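Local coordinates for Rio2 kinase (PDB 4GYI), which probably phosphorylates proteins on serine and threonine as a magnesium-dependent RIO-family kinase and acts, through its ATPase activity, on the evolving pre-40S ribosomal subunit, at residues A[191-196]-A[237-242]; A[109-114]-A[121-126]. All blocks are in the same frame, centred on the assembly; numbering follows the deposited sequence.

Contact 1: A[191-196]-A[237-242]. With ADP (adenosine-5'-diphosphate), chain B.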
loop_
_atom_site.group_PDB
_atom_site.type_symbol
_atom_site.label_atom_id
_atom_site.label_comp_id
_atom_site.label_asym_id
_atom_site.label_seq_id
_atom_site.Cartn_x
_atom_site.Cartn_y
_atom_site.Cartn_z
ATOM N N SER A 191 -11.221 -2.344 -4.295
ATOM C CA SER A 191 -11.911 -3.233 -5.225
ATOM C C SER A 191 -10.894 -4.097 -5.960
ATOM O O SER A 191 -9.728 -3.726 -6.100
ATOM C CB SER A 191 -12.764 -2.448 -6.228
ATOM O OG SER A 191 -11.954 -1.772 -7.165
ATOM N N LEU A 192 -11.336 -5.274 -6.370
ATOM C CA LEU A 192 -10.532 -6.164 -7.195
ATOM C C LEU A 192 -10.790 -5.795 -8.646
ATOM O O LEU A 192 -11.906 -5.880 -9.108
ATOM C CB LEU A 192 -10.957 -7.607 -6.946
ATOM C CG LEU A 192 -10.404 -8.684 -7.880
ATOM C CD1 LEU A 192 -8.903 -8.808 -7.707
ATOM C CD2 LEU A 192 -11.111 -9.998 -7.572
ATOM N N VAL A 193 -9.763 -5.365 -9.361
ATOM C CA VAL A 193 -9.933 -4.941 -10.744
ATOM C C VAL A 193 -9.822 -6.156 -11.647
ATOM O O VAL A 193 -8.912 -6.959 -11.488
ATOM C CB VAL A 193 -8.832 -3.919 -11.138
ATOM C CG1 VAL A 193 -9.023 -3.443 -12.556
ATOM C CG2 VAL A 193 -8.846 -2.741 -10.190
ATOM N N ASP A 194 -10.731 -6.305 -12.601
ATOM C CA ASP A 194 -10.624 -7.428 -13.535
ATOM C C ASP A 194 -9.635 -7.092 -14.667
ATOM O O ASP A 194 -9.997 -6.908 -15.817
ATOM C CB ASP A 194 -11.995 -7.870 -14.057
ATOM C CG ASP A 194 -12.685 -6.798 -14.884
ATOM O OD1 ASP A 194 -12.610 -5.605 -14.507
ATOM O OD2 ASP A 194 -13.297 -7.155 -15.919
ATOM N N ALA A 195 -8.372 -6.985 -14.301
ATOM C CA ALA A 195 -7.317 -6.675 -15.246
ATOM C C ALA A 195 -6.038 -7.267 -14.684
ATOM O O ALA A 195 -5.907 -7.447 -13.477
ATOM C CB ALA A 195 -7.178 -5.169 -15.417
ATOM N N LEU A 196 -5.109 -7.582 -15.571
ATOM C CA LEU A 196 -3.832 -8.166 -15.206
ATOM C C LEU A 196 -2.712 -7.185 -15.564
ATOM O O LEU A 196 -2.879 -6.358 -16.463
ATOM C CB LEU A 196 -3.656 -9.465 -15.979
ATOM C CG LEU A 196 -4.875 -10.386 -15.910
ATOM C CD1 LEU A 196 -4.637 -11.650 -16.736
ATOM C CD2 LEU A 196 -5.195 -10.738 -14.474
ATOM N N LEU A 237 -2.395 -2.073 -15.055
ATOM C CA LEU A 237 -3.214 -3.236 -15.307
ATOM C C LEU A 237 -3.950 -2.956 -16.602
ATOM O O LEU A 237 -4.298 -1.819 -16.880
ATOM C CB LEU A 237 -4.211 -3.456 -14.152
ATOM C CG LEU A 237 -3.653 -3.606 -12.720
ATOM C CD1 LEU A 237 -4.697 -4.168 -11.758
ATOM C CD2 LEU A 237 -2.420 -4.480 -12.685
ATOM N N ILE A 238 -4.175 -3.997 -17.392
ATOM C CA ILE A 238 -4.853 -3.857 -18.660
ATOM C C ILE A 238 -6.166 -4.607 -18.602
ATOM O O ILE A 238 -6.170 -5.824 -18.439
ATOM C CB ILE A 238 -4.014 -4.444 -19.805
ATOM C CG1 ILE A 238 -2.654 -3.739 -19.899
ATOM C CG2 ILE A 238 -4.759 -4.295 -21.126
ATOM C CD1 ILE A 238 -2.776 -2.256 -20.109
ATOM N N ARG A 239 -7.282 -3.888 -18.693
ATOM C CA ARG A 239 -8.573 -4.559 -18.824
ATOM C C ARG A 239 -8.775 -4.863 -20.299
ATOM O O ARG A 239 -8.617 -3.978 -21.139
ATOM C CB ARG A 239 -9.724 -3.686 -18.317
ATOM C CG ARG A 239 -10.879 -4.506 -17.751
ATOM C CD ARG A 239 -12.203 -3.752 -17.688
ATOM N NE ARG A 239 -12.078 -2.371 -17.225
ATOM C CZ ARG A 239 -12.180 -1.985 -15.954
ATOM N NH1 ARG A 239 -12.403 -2.877 -14.998
ATOM N NH2 ARG A 239 -12.053 -0.704 -15.637
ATOM N N GLU A 240 -9.102 -6.112 -20.617
ATOM C CA GLU A 240 -9.333 -6.514 -22.000
ATOM C C GLU A 240 -10.824 -6.709 -22.251
ATOM O O GLU A 240 -11.515 -7.334 -21.446
ATOM C CB GLU A 240 -8.601 -7.818 -22.309
ATOM C CG GLU A 240 -7.126 -7.839 -21.940
ATOM C CD GLU A 240 -6.469 -9.192 -22.215
ATOM O OE1 GLU A 240 -7.124 -10.057 -22.847
ATOM O OE2 GLU A 240 -5.300 -9.387 -21.800
ATOM N N GLU A 241 -11.322 -6.181 -23.362
ATOM C CA GLU A 241 -12.731 -6.369 -23.712
ATOM C C GLU A 241 -12.916 -6.694 -25.187
ATOM O O GLU A 241 -12.389 -6.000 -26.064
ATOM C CB GLU A 241 -13.559 -5.135 -23.346
ATOM C CG GLU A 241 -13.653 -4.871 -21.846
ATOM C CD GLU A 241 -13.958 -3.419 -21.535
ATOM O OE1 GLU A 241 -14.387 -2.694 -22.458
ATOM O OE2 GLU A 241 -13.757 -2.999 -20.374
ATOM N N LYS A 242 -13.659 -7.762 -25.461
ATOM C CA LYS A 242 -14.004 -8.071 -26.834
ATOM C C LYS A 242 -15.024 -7.055 -27.334
ATOM O O LYS A 242 -15.975 -6.701 -26.627
ATOM C CB LYS A 242 -14.549 -9.493 -26.971
ATOM C CG LYS A 242 -13.538 -10.587 -26.663
ATOM C CD LYS A 242 -13.806 -11.827 -27.511
ATOM C CE LYS A 242 -13.269 -13.095 -26.858
ATOM N NZ LYS A 242 -14.062 -13.484 -25.655
HETATM P PB ADP B . 3.351 -3.443 -4.590
HETATM O O1B ADP B . 3.880 -4.514 -3.666
HETATM O O2B ADP B . 3.984 -3.301 -5.952
HETATM O O3B ADP B . 3.308 -2.097 -3.737
HETATM P PA ADP B . 0.818 -3.187 -5.953
HETATM O O1A ADP B . 1.685 -2.735 -7.097
HETATM O O2A ADP B . -0.231 -2.216 -5.426
HETATM O O3A ADP B . 1.751 -3.704 -4.744
HETATM O "O5'" ADP B . 0.165 -4.582 -6.379
HETATM C "C5'" ADP B . 1.015 -5.674 -6.755
HETATM C "C4'" ADP B . 0.278 -6.585 -7.736
HETATM O "O4'" ADP B . -0.971 -7.023 -7.173
HETATM C "C3'" ADP B . -0.106 -5.916 -9.055
HETATM O "O3'" ADP B . 0.930 -5.954 -10.043
HETATM C "C2'" ADP B . -1.327 -6.695 -9.493
HETATM O "O2'" ADP B . -0.938 -7.969 -10.020
HETATM C "C1'" ADP B . -1.989 -7.033 -8.181
HETATM N N9 ADP B . -2.994 -6.043 -7.748
HETATM C C8 ADP B . -2.799 -5.082 -6.825
HETATM N N7 ADP B . -3.935 -4.365 -6.610
HETATM C C5 ADP B . -4.874 -4.906 -7.413
HETATM C C6 ADP B . -6.300 -4.655 -7.687
HETATM N N6 ADP B . -6.949 -3.664 -7.042
HETATM N N1 ADP B . -6.917 -5.444 -8.589
HETATM C C2 ADP B . -6.283 -6.450 -9.232
HETATM N N3 ADP B . -4.991 -6.740 -9.029
HETATM C C4 ADP B . -4.254 -6.009 -8.154
#
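Leu237 meets Val193 and Ala195 where the hinge of the protein kinase fold, here residues 191-196, passes from the N-terminal lobe to the C-terminal lobe and comes down on strand 236-242. Its CB rests on Ala195 CB at 3.7 Å. CG stands anti to the carbonyl carbon (chi1 -57°), and from there CD1 branches to Val193 CB at 4.2 Å and lies 3.8 Å from C2 of the ADP adenine, while CD2 comes beside the ribose. The hinge backbone holds the edge of the base that carries N1 and N6: Val193 N donates to ADP N1 at 2.9 Å, and ADP N6 donates to Ser191 O. The next residue, Ile238, makes the strand contact. Its N gives a hydrogen bond of 2.8 Å to Leu196 O, within an antiparallel hydrogen-bonded pair, and the same oxygen takes a CA-H contact from Leu237 CA. The methyl of Ala195 packs against Ile238 O, with CB at 3.3 Å, whereas the side chain of Ile238 leads off toward Met198 and Leu252. Arg239 then reaches back to the hinge. Its CG passes beside Asp194 O, and a bend at chi3 (-42°) turns NE aside before the guanidinium meets the carboxylate. NH1 gives Asp194 OD1 a salt-bridging hydrogen bond of 2.8 Å, with the oxygen almost in the guanidinium plane. The two flat groups are nevertheless turned 42° apart, and a single N-O pair makes the bridge. Asp194 sits at the centre of an inverse gamma turn, closed by a weak bond from Ala195 N to Val193 O. Farther along, the poorly ordered Glu241 extends the salt bridge only loosely into a three-residue network, its OE2 a long 3.6 Å from Arg239 NE.

Contact 2: A[109-114]-A[121-126]. With ADP (adenosine-5'-diphosphate), chain B.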
loop_
_atom_site.group_PDB
_atom_site.type_symbol
_atom_site.label_atom_id
_atom_site.label_comp_id
_atom_site.label_asym_id
_atom_site.label_seq_id
_atom_site.Cartn_x
_atom_site.Cartn_y
_atom_site.Cartn_z
ATOM N N SER A 109 5.042 -5.069 -0.390
ATOM C CA SER A 109 3.695 -5.234 0.153
ATOM C C SER A 109 3.188 -6.654 -0.038
ATOM O O SER A 109 3.708 -7.390 -0.864
ATOM C CB SER A 109 2.728 -4.248 -0.515
ATOM O OG SER A 109 2.377 -4.716 -1.808
ATOM N N ASP A 110 2.180 -7.041 0.739
ATOM C CA ASP A 110 1.493 -8.311 0.521
ATOM C C ASP A 110 0.083 -8.059 -0.032
ATOM O O ASP A 110 -0.631 -7.183 0.442
ATOM C CB ASP A 110 1.400 -9.116 1.822
ATOM C CG ASP A 110 2.749 -9.674 2.270
ATOM O OD1 ASP A 110 3.610 -9.929 1.397
ATOM O OD2 ASP A 110 2.950 -9.856 3.495
ATOM N N ILE A 111 -0.307 -8.818 -1.045
ATOM C CA ILE A 111 -1.615 -8.652 -1.655
ATOM C C ILE A 111 -2.451 -9.883 -1.324
ATOM O O ILE A 111 -2.055 -11.002 -1.624
ATOM C CB ILE A 111 -1.506 -8.502 -3.182
ATOM C CG1 ILE A 111 -0.520 -7.393 -3.542
ATOM C CG2 ILE A 111 -2.869 -8.233 -3.798
ATOM C CD1 ILE A 111 -0.993 -6.003 -3.163
ATOM N N MET A 112 -3.597 -9.669 -0.687
ATOM C CA MET A 112 -4.489 -10.764 -0.311
ATOM C C MET A 112 -5.819 -10.536 -0.985
ATOM O O MET A 112 -6.196 -9.408 -1.243
ATOM C CB MET A 112 -4.719 -10.775 1.208
ATOM C CG MET A 112 -3.475 -11.091 2.036
ATOM S SD MET A 112 -3.822 -12.281 3.337
ATOM C CE MET A 112 -4.523 -11.223 4.593
ATOM N N ILE A 113 -6.547 -11.601 -1.259
ATOM C CA ILE A 113 -7.904 -11.434 -1.729
ATOM C C ILE A 113 -8.770 -11.656 -0.536
ATOM O O ILE A 113 -8.550 -12.600 0.216
ATOM C CB ILE A 113 -8.257 -12.434 -2.820
ATOM C CG1 ILE A 113 -7.406 -12.156 -4.057
ATOM C CG2 ILE A 113 -9.712 -12.296 -3.208
ATOM C CD1 ILE A 113 -6.079 -12.866 -4.066
ATOM N N VAL A 114 -9.726 -10.760 -0.320
ATOM C CA VAL A 114 -10.694 -10.976 0.733
ATOM C C VAL A 114 -12.099 -10.933 0.155
ATOM O O VAL A 114 -12.297 -10.522 -0.994
ATOM C CB VAL A 114 -10.560 -9.927 1.823
ATOM C CG1 VAL A 114 -9.154 -9.935 2.366
ATOM C CG2 VAL A 114 -10.913 -8.579 1.262
ATOM N N GLN A 121 -15.660 -10.208 -3.809
ATOM C CA GLN A 121 -14.208 -10.241 -3.611
ATOM C C GLN A 121 -13.584 -8.860 -3.738
ATOM O O GLN A 121 -13.934 -8.079 -4.626
ATOM C CB GLN A 121 -13.529 -11.220 -4.573
ATOM C CG GLN A 121 -14.082 -12.641 -4.486
ATOM C CD GLN A 121 -13.454 -13.569 -5.504
ATOM O OE1 GLN A 121 -12.557 -13.182 -6.257
ATOM N NE2 GLN A 121 -13.913 -14.805 -5.526
ATOM N N LYS A 122 -12.665 -8.563 -2.830
ATOM C CA LYS A 122 -11.921 -7.312 -2.849
ATOM C C LYS A 122 -10.455 -7.609 -2.547
ATOM O O LYS A 122 -10.112 -8.730 -2.157
ATOM C CB LYS A 122 -12.471 -6.363 -1.782
ATOM C CG LYS A 122 -13.979 -6.219 -1.801
ATOM C CD LYS A 122 -14.481 -5.830 -0.433
ATOM C CE LYS A 122 -15.988 -5.880 -0.371
ATOM N NZ LYS A 122 -16.643 -4.731 -1.066
ATOM N N VAL A 123 -9.591 -6.606 -2.718
ATOM C CA VAL A 123 -8.171 -6.776 -2.431
ATOM C C VAL A 123 -7.788 -6.132 -1.113
ATOM O O VAL A 123 -8.213 -5.023 -0.809
ATOM C CB VAL A 123 -7.300 -6.180 -3.567
ATOM C CG1 VAL A 123 -5.868 -5.918 -3.105
ATOM C CG2 VAL A 123 -7.313 -7.102 -4.768
ATOM N N LEU A 124 -7.010 -6.853 -0.314
ATOM C CA LEU A 124 -6.416 -6.281 0.875
ATOM C C LEU A 124 -4.923 -6.092 0.608
ATOM O O LEU A 124 -4.217 -7.048 0.295
ATOM C CB LEU A 124 -6.617 -7.206 2.073
ATOM C CG LEU A 124 -5.887 -6.779 3.352
ATOM C CD1 LEU A 124 -6.527 -5.530 3.938
ATOM C CD2 LEU A 124 -5.886 -7.895 4.368
ATOM N N LYS A 125 -4.445 -4.861 0.696
ATOM C CA LYS A 125 -3.017 -4.617 0.497
ATOM C C LYS A 125 -2.393 -4.328 1.851
ATOM O O LYS A 125 -2.920 -3.525 2.613
ATOM C CB LYS A 125 -2.779 -3.442 -0.453
ATOM C CG LYS A 125 -1.278 -3.134 -0.735
ATOM C CD LYS A 125 -1.162 -2.017 -1.762
ATOM C CE LYS A 125 0.300 -1.607 -2.035
ATOM N NZ LYS A 125 0.390 -0.744 -3.258
ATOM N N ILE A 126 -1.291 -5.008 2.153
ATOM C CA ILE A 126 -0.594 -4.829 3.418
ATOM C C ILE A 126 0.797 -4.282 3.142
ATOM O O ILE A 126 1.584 -4.931 2.480
ATOM C CB ILE A 126 -0.458 -6.180 4.157
ATOM C CG1 ILE A 126 -1.859 -6.803 4.362
ATOM C CG2 ILE A 126 0.253 -5.985 5.502
ATOM C CD1 ILE A 126 -1.839 -8.182 5.044
HETATM P PB ADP B . 3.351 -3.443 -4.590
HETATM O O1B ADP B . 3.880 -4.514 -3.666
HETATM O O2B ADP B . 3.984 -3.301 -5.952
HETATM O O3B ADP B . 3.308 -2.097 -3.737
HETATM P PA ADP B . 0.818 -3.187 -5.953
HETATM O O1A ADP B . 1.685 -2.735 -7.097
HETATM O O2A ADP B . -0.231 -2.216 -5.426
HETATM O O3A ADP B . 1.751 -3.704 -4.744
HETATM O "O5'" ADP B . 0.165 -4.582 -6.379
HETATM C "C5'" ADP B . 1.015 -5.674 -6.755
HETATM C "C4'" ADP B . 0.278 -6.585 -7.736
HETATM O "O4'" ADP B . -0.971 -7.023 -7.173
HETATM C "C3'" ADP B . -0.106 -5.916 -9.055
HETATM O "O3'" ADP B . 0.930 -5.954 -10.043
HETATM C "C2'" ADP B . -1.327 -6.695 -9.493
HETATM O "O2'" ADP B . -0.938 -7.969 -10.020
HETATM C "C1'" ADP B . -1.989 -7.033 -8.181
HETATM N N9 ADP B . -2.994 -6.043 -7.748
HETATM C C8 ADP B . -2.799 -5.082 -6.825
HETATM N N7 ADP B . -3.935 -4.365 -6.610
HETATM C C5 ADP B . -4.874 -4.906 -7.413
HETATM C C6 ADP B . -6.300 -4.655 -7.687
HETATM N N6 ADP B . -6.949 -3.664 -7.042
HETATM N N1 ADP B . -6.917 -5.444 -8.589
HETATM C C2 ADP B . -6.283 -6.450 -9.232
HETATM N N3 ADP B . -4.991 -6.740 -9.029
HETATM C C4 ADP B . -4.254 -6.009 -8.154
#
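The beta hairpin of strands 109-115 and 121-127 belongs to the N-terminal lobe of the kinase fold, and one of its faces forms the roof of the ADP pocket. Three hydrogen-bonded pairs, Asp110 with Ile126, Met112 with Leu124 and Val114 with Lys122, each carry two N-H to O bonds, the shortest 2.7 Å from Lys122 N to Val114 O. The nucleotide face bears Ile111, Val123 and Lys125. Ile111 CG2 touches Val123 CG1 at 3.9 Å, its CG1 lies near ADP O4', and its CD1 lies 3.8 Å from Lys125 CG. Val123 CG2 meets the adenine over C6. Ser109, at the start of the first strand, turns its OG to ADP O1B on the beta-phosphate. Lys125 runs out fully extended, with CG anti to the backbone N (chi1 -179°), and its NZ reaches ADP O2A at 2.7 Å, with a weak second bond to O3B. Glu163 makes a salt bridge to this NZ, the lysine-glutamate pair known from protein kinases, and the phosphoaspartate at position 258 adds a hydrogen bond through its OD2. An alanine here would probably leave the ADP alpha-phosphate and Glu163 without their shared positive partner. On the reverse face Met112 and Leu124 lie side by side, pointing the same way, with CE and CD2 3.6 Å apart, and Val114 CG1 packs on Leu124 CB at 3.7 Å. Asp110, at the far end of that face, is salt-bridged to Arg128 and Arg131. Strand 98-105 flanks the hairpin beside 109-115 and strand 187-191 beside 121-127, while helix 79-92 backs Leu124 and Ile126.

Contact 2 closes before contact 1 opens along the chain, and their centres lie 16 Å apart within the RIO domain. Contact 2 belongs to the five-stranded antiparallel sheet, in which strand 121-127 pairs with strand 187-191; that strand runs directly into the hinge of contact 1. The hinge then joins the three-stranded sheet through strand 236-242, which follows the magnesium ligand Asn235. The two contacts touch through Leu192 CD1 and Val123 CG2, 3.8 Å apart. Both line the ADP pocket: Val123 from contact 2 and Leu237 from contact 1 lie on opposite faces of the adenine, so the nucleotide is clasped between the two lobes.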